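Local atomic coordinates of MJ fibrillarin homologue (Methanocaldococcus jannaschii, PDB entry 1FBN), a protein that probably methylates the 2'-hydroxyl of ribose in rRNA and tRNA, using S-adenosyl-L-methionine at sites chosen by a guide RNA within box C/D particles. Residues V151-P154 with E158-I161; K179-D184 with K190-E195. All blocks are in the same frame, centred on the assembly; numbering follows the deposited sequence.

Interaction 1: residues V151-P154 with E158-I161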
loop_
_atom_site.group_PDB
_atom_site.type_symbol
_atom_site.label_atom_id
_atom_site.label_comp_id
_atom_site.label_asym_id
_atom_site.label_seq_id
_atom_site.Cartn_x
_atom_site.Cartn_y
_atom_site.Cartn_z
ATOM N N VAL A 151 4.946 -8.012 2.709
ATOM C CA VAL A 151 5.600 -9.305 2.560
ATOM C C VAL A 151 5.621 -9.999 3.918
ATOM O O VAL A 151 6.174 -9.481 4.894
ATOM C CB VAL A 151 7.033 -9.195 1.910
ATOM C CG1 VAL A 151 7.239 -7.836 1.274
ATOM C CG2 VAL A 151 8.148 -9.528 2.888
ATOM N N ALA A 152 4.930 -11.134 3.991
ATOM C CA ALA A 152 4.841 -11.915 5.224
ATOM C C ALA A 152 6.063 -12.812 5.407
ATOM O O ALA A 152 6.011 -14.018 5.156
ATOM C CB ALA A 152 3.558 -12.740 5.234
ATOM N N GLN A 153 7.157 -12.207 5.857
ATOM C CA GLN A 153 8.406 -12.917 6.081
ATOM C C GLN A 153 9.067 -12.422 7.359
ATOM O O GLN A 153 8.844 -11.288 7.781
ATOM C CB GLN A 153 9.354 -12.698 4.903
ATOM C CG GLN A 153 8.890 -13.326 3.607
ATOM C CD GLN A 153 9.826 -13.047 2.451
ATOM O OE1 GLN A 153 10.939 -12.554 2.637
ATOM N NE2 GLN A 153 9.374 -13.357 1.243
ATOM N N PRO A 154 9.907 -13.266 7.983
ATOM C CA PRO A 154 10.614 -12.924 9.219
ATOM C C PRO A 154 11.543 -11.724 9.061
ATOM O O PRO A 154 11.801 -11.007 10.023
ATOM C CB PRO A 154 11.423 -14.189 9.507
ATOM C CG PRO A 154 10.604 -15.273 8.895
ATOM C CD PRO A 154 10.199 -14.654 7.589
ATOM N N GLU A 158 13.848 -5.699 7.942
ATOM C CA GLU A 158 15.168 -5.392 7.391
ATOM C C GLU A 158 15.068 -5.127 5.890
ATOM O O GLU A 158 15.850 -4.350 5.348
ATOM C CB GLU A 158 16.189 -6.504 7.680
ATOM C CG GLU A 158 16.022 -7.762 6.841
ATOM C CD GLU A 158 17.292 -8.599 6.759
ATOM O OE1 GLU A 158 18.117 -8.335 5.855
ATOM O OE2 GLU A 158 17.461 -9.523 7.589
ATOM N N ILE A 159 14.094 -5.754 5.231
ATOM C CA ILE A 159 13.895 -5.541 3.798
ATOM C C ILE A 159 13.461 -4.095 3.552
ATOM O O ILE A 159 13.939 -3.461 2.614
ATOM C CB ILE A 159 12.849 -6.519 3.182
ATOM C CG1 ILE A 159 13.428 -7.933 3.076
ATOM C CG2 ILE A 159 12.429 -6.043 1.789
ATOM C CD1 ILE A 159 12.439 -8.949 2.536
ATOM N N LEU A 160 12.570 -3.573 4.397
ATOM C CA LEU A 160 12.102 -2.195 4.252
ATOM C C LEU A 160 13.267 -1.242 4.473
ATOM O O LEU A 160 13.420 -0.265 3.741
ATOM C CB LEU A 160 10.990 -1.874 5.258
ATOM C CG LEU A 160 10.377 -0.463 5.196
ATOM C CD1 LEU A 160 9.584 -0.284 3.907
ATOM C CD2 LEU A 160 9.472 -0.218 6.389
ATOM N N ILE A 161 14.091 -1.549 5.474
ATOM C CA ILE A 161 15.251 -0.730 5.824
ATOM C C ILE A 161 16.272 -0.738 4.700
ATOM O O ILE A 161 16.802 0.307 4.331
ATOM C CB ILE A 161 15.921 -1.221 7.136
ATOM C CG1 ILE A 161 14.989 -0.975 8.325
ATOM C CG2 ILE A 161 17.257 -0.513 7.357
ATOM C CD1 ILE A 161 15.432 -1.657 9.600
#
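The flat terminal amide of Q153 meets I159 obliquely at its outer end, 3.9 Å from I159 CD1 to the atom modelled as Q153 OE1, although the amide is probably inverted in the model, so this is evidence of shape and not of polarity. I159 CD1 stays 4.9 Å from Q153 CD, so the methyl neither sits centrally over a face nor bonds to the group. The two side chains cross at about a right angle. V151 adds the apolar half of the contact, with CG2 4.3 Å from the same I159 CD1. One methyl therefore serves both partners. It gets there because CG1 of I159 stands anti to the carbonyl carbon (chi1 -73°) and the chain beyond is fully extended, carrying CD1 out from the helix toward the loop. No hydrogen bond joins the segments, and they bury just 80 Å² between them; the nearest CA pair, V151 and I159, is 9.2 Å apart. The bend of the loop is local: A152 is the centre of an inverse gamma turn, whose bond from Q153 N to V151 O is weak at 3.1 Å. I159 also packs on A131, N132 and E149, which ties the contact to the neighbouring loop and strand. V151, A152 and Q153 belong to the predicted S-adenosyl-L-methionine site, as does A131. The loop from the carboxyl end of parallel strand 144-149 into helix 156-167 is one of the strand-end loops that together form the cofactor site in Rossmann-like methyltransferases.

Interaction 2: residues K179-D184 with K190-E195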
loop_
_atom_site.group_PDB
_atom_site.type_symbol
_atom_site.label_atom_id
_atom_site.label_comp_id
_atom_site.label_asym_id
_atom_site.label_seq_id
_atom_site.Cartn_x
_atom_site.Cartn_y
_atom_site.Cartn_z
ATOM N N LYS A 179 2.424 -8.934 9.500
ATOM C CA LYS A 179 1.675 -10.086 9.989
ATOM C C LYS A 179 2.558 -10.670 11.094
ATOM O O LYS A 179 3.613 -11.245 10.814
ATOM C CB LYS A 179 1.494 -11.114 8.871
ATOM C CG LYS A 179 0.817 -12.393 9.320
ATOM C CD LYS A 179 0.711 -13.395 8.186
ATOM C CE LYS A 179 0.091 -14.695 8.665
ATOM N NZ LYS A 179 -0.040 -15.669 7.550
ATOM N N ALA A 180 2.143 -10.487 12.347
ATOM C CA ALA A 180 2.911 -10.966 13.498
ATOM C C ALA A 180 3.347 -12.429 13.413
ATOM O O ALA A 180 4.511 -12.746 13.659
ATOM C CB ALA A 180 2.133 -10.725 14.786
ATOM N N ARG A 181 2.420 -13.308 13.047
ATOM C CA ARG A 181 2.702 -14.736 12.956
ATOM C C ARG A 181 3.701 -15.139 11.869
ATOM O O ARG A 181 4.201 -16.265 11.880
ATOM C CB ARG A 181 1.401 -15.521 12.800
ATOM C CG ARG A 181 0.469 -15.455 14.005
ATOM C CD ARG A 181 0.819 -16.476 15.075
ATOM N NE ARG A 181 2.013 -16.106 15.821
ATOM C CZ ARG A 181 2.036 -15.851 17.128
ATOM N NH1 ARG A 181 0.926 -15.928 17.854
ATOM N NH2 ARG A 181 3.173 -15.502 17.707
ATOM N N SER A 182 3.990 -14.238 10.929
ATOM C CA SER A 182 4.958 -14.542 9.872
ATOM C C SER A 182 6.387 -14.331 10.387
ATOM O O SER A 182 7.357 -14.724 9.738
ATOM C CB SER A 182 4.714 -13.682 8.624
ATOM O OG SER A 182 5.086 -12.328 8.827
ATOM N N ILE A 183 6.496 -13.713 11.561
ATOM C CA ILE A 183 7.777 -13.430 12.200
ATOM C C ILE A 183 8.057 -14.402 13.346
ATOM O O ILE A 183 9.180 -14.889 13.501
ATOM C CB ILE A 183 7.797 -11.976 12.718
ATOM C CG1 ILE A 183 7.782 -11.021 11.522
ATOM C CG2 ILE A 183 9.008 -11.726 13.617
ATOM C CD1 ILE A 183 7.385 -9.629 11.867
ATOM N N ASP A 184 7.021 -14.717 14.117
ATOM C CA ASP A 184 7.158 -15.618 15.254
ATOM C C ASP A 184 5.817 -16.307 15.514
ATOM O O ASP A 184 4.772 -15.659 15.505
ATOM C CB ASP A 184 7.587 -14.806 16.480
ATOM C CG ASP A 184 8.192 -15.658 17.570
ATOM O OD1 ASP A 184 7.453 -16.426 18.218
ATOM O OD2 ASP A 184 9.411 -15.537 17.800
ATOM N N LYS A 190 1.440 -8.796 20.521
ATOM C CA LYS A 190 1.669 -7.480 21.103
ATOM C C LYS A 190 3.168 -7.249 21.321
ATOM O O LYS A 190 3.678 -6.149 21.094
ATOM C CB LYS A 190 0.897 -7.353 22.420
ATOM C CG LYS A 190 0.686 -5.925 22.884
ATOM C CD LYS A 190 -0.419 -5.824 23.932
ATOM C CE LYS A 190 -0.040 -6.517 25.236
ATOM N NZ LYS A 190 1.150 -5.896 25.884
ATOM N N GLU A 191 3.873 -8.300 21.734
ATOM C CA GLU A 191 5.312 -8.223 21.962
ATOM C C GLU A 191 6.085 -8.234 20.644
ATOM O O GLU A 191 7.120 -7.581 20.522
ATOM C CB GLU A 191 5.779 -9.371 22.860
ATOM C CG GLU A 191 5.217 -9.320 24.282
ATOM C CD GLU A 191 5.473 -7.984 24.980
ATOM O OE1 GLU A 191 6.635 -7.708 25.349
ATOM O OE2 GLU A 191 4.507 -7.205 25.157
ATOM N N ILE A 192 5.572 -8.976 19.665
ATOM C CA ILE A 192 6.194 -9.065 18.344
ATOM C C ILE A 192 6.150 -7.692 17.669
ATOM O O ILE A 192 7.151 -7.230 17.129
ATOM C CB ILE A 192 5.464 -10.099 17.445
ATOM C CG1 ILE A 192 5.605 -11.505 18.037
ATOM C CG2 ILE A 192 6.011 -10.060 16.022
ATOM C CD1 ILE A 192 4.720 -12.545 17.379
ATOM N N PHE A 193 4.994 -7.036 17.726
ATOM C CA PHE A 193 4.834 -5.721 17.118
ATOM C C PHE A 193 5.737 -4.692 17.782
ATOM O O PHE A 193 6.307 -3.834 17.107
ATOM C CB PHE A 193 3.371 -5.269 17.169
ATOM C CG PHE A 193 2.472 -6.025 16.228
ATOM C CD1 PHE A 193 2.837 -6.209 14.895
ATOM C CD2 PHE A 193 1.266 -6.559 16.671
ATOM C CE1 PHE A 193 2.013 -6.913 14.015
ATOM C CE2 PHE A 193 0.432 -7.267 15.798
ATOM C CZ PHE A 193 0.808 -7.444 14.468
ATOM N N LYS A 194 5.879 -4.801 19.101
ATOM C CA LYS A 194 6.728 -3.898 19.872
ATOM C C LYS A 194 8.176 -4.019 19.402
ATOM O O LYS A 194 8.841 -3.013 19.149
ATOM C CB LYS A 194 6.625 -4.228 21.362
ATOM C CG LYS A 194 7.518 -3.391 22.260
ATOM C CD LYS A 194 7.320 -3.757 23.727
ATOM C CE LYS A 194 8.208 -2.919 24.644
ATOM N NZ LYS A 194 9.656 -3.205 24.449
ATOM N N GLU A 195 8.645 -5.256 19.255
ATOM C CA GLU A 195 10.006 -5.529 18.807
ATOM C C GLU A 195 10.234 -5.083 17.365
ATOM O O GLU A 195 11.313 -4.602 17.029
ATOM C CB GLU A 195 10.331 -7.015 18.972
ATOM C CG GLU A 195 10.344 -7.471 20.431
ATOM C CD GLU A 195 10.510 -8.975 20.603
ATOM O OE1 GLU A 195 10.423 -9.724 19.607
ATOM O OE2 GLU A 195 10.722 -9.411 21.753
#
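The carbonyl oxygen of D184, 3.6 Å from the CD1 methyl of I192, is gripped side-on by two nitrogens of R181. NE, at 2.8 Å from D184 O, lies in the carbonyl plane on a lone pair; NH2, at 2.7 Å from the same oxygen, comes from 48° above that plane. The oxygen itself lies in the guanidinium plane, so both bonds reach the edge of the group. Bends at chi2 (-84°) and chi3 (74°) curl the arginine back over its own turn, and NH2 also bonds to K187 O. This fixes NH2 3.4 Å from I192 CD1, the two side chains crossing at about a right angle. Without the guanidinium, as with an alanine here, D184 O and K187 O would probably be left without these donors and a gap would open beside I192 CD1. The turn follows strand 172-179 of the mixed seven-stranded sheet, whose order, 3-2-1-4-5-7-6, is that of class I methyltransferases, and leads to helix 189-203. A180 O, accepting from I183 N and D184 N, closes the turn. I192 contributes the most buried surface, 107 Å²: CD1 lies 3.8 Å from D184 CB, and CG2 is 4.2 Å from I183 CG2, with the two isoleucines sliding past each other in opposite directions. F193 presents its ring obliquely to A180, CZ being 3.6 Å from A180 CB, while the F193 side chain also packs on I178, V221 and F223 of the sheet.

Interaction 1 closes before interaction 2 opens along the chain, and their centres lie 12 Å apart on the same side of the chain's centre. Each joins the loop after a strand to the helix that follows: 144-149 to 156-167, then 172-179 to 189-203. The strands are parallel neighbours in the mixed sheet, so the two loops emerge from the same, carboxyl, end of the strands and touch. The evidence is packing: P154 CG lies 3.4 Å from S182 O, and Q153 O is 3.9 Å from I183 CG1. The second turn thus flanks the predicted S-adenosyl-L-methionine loop, although none of its residues is assigned to that site.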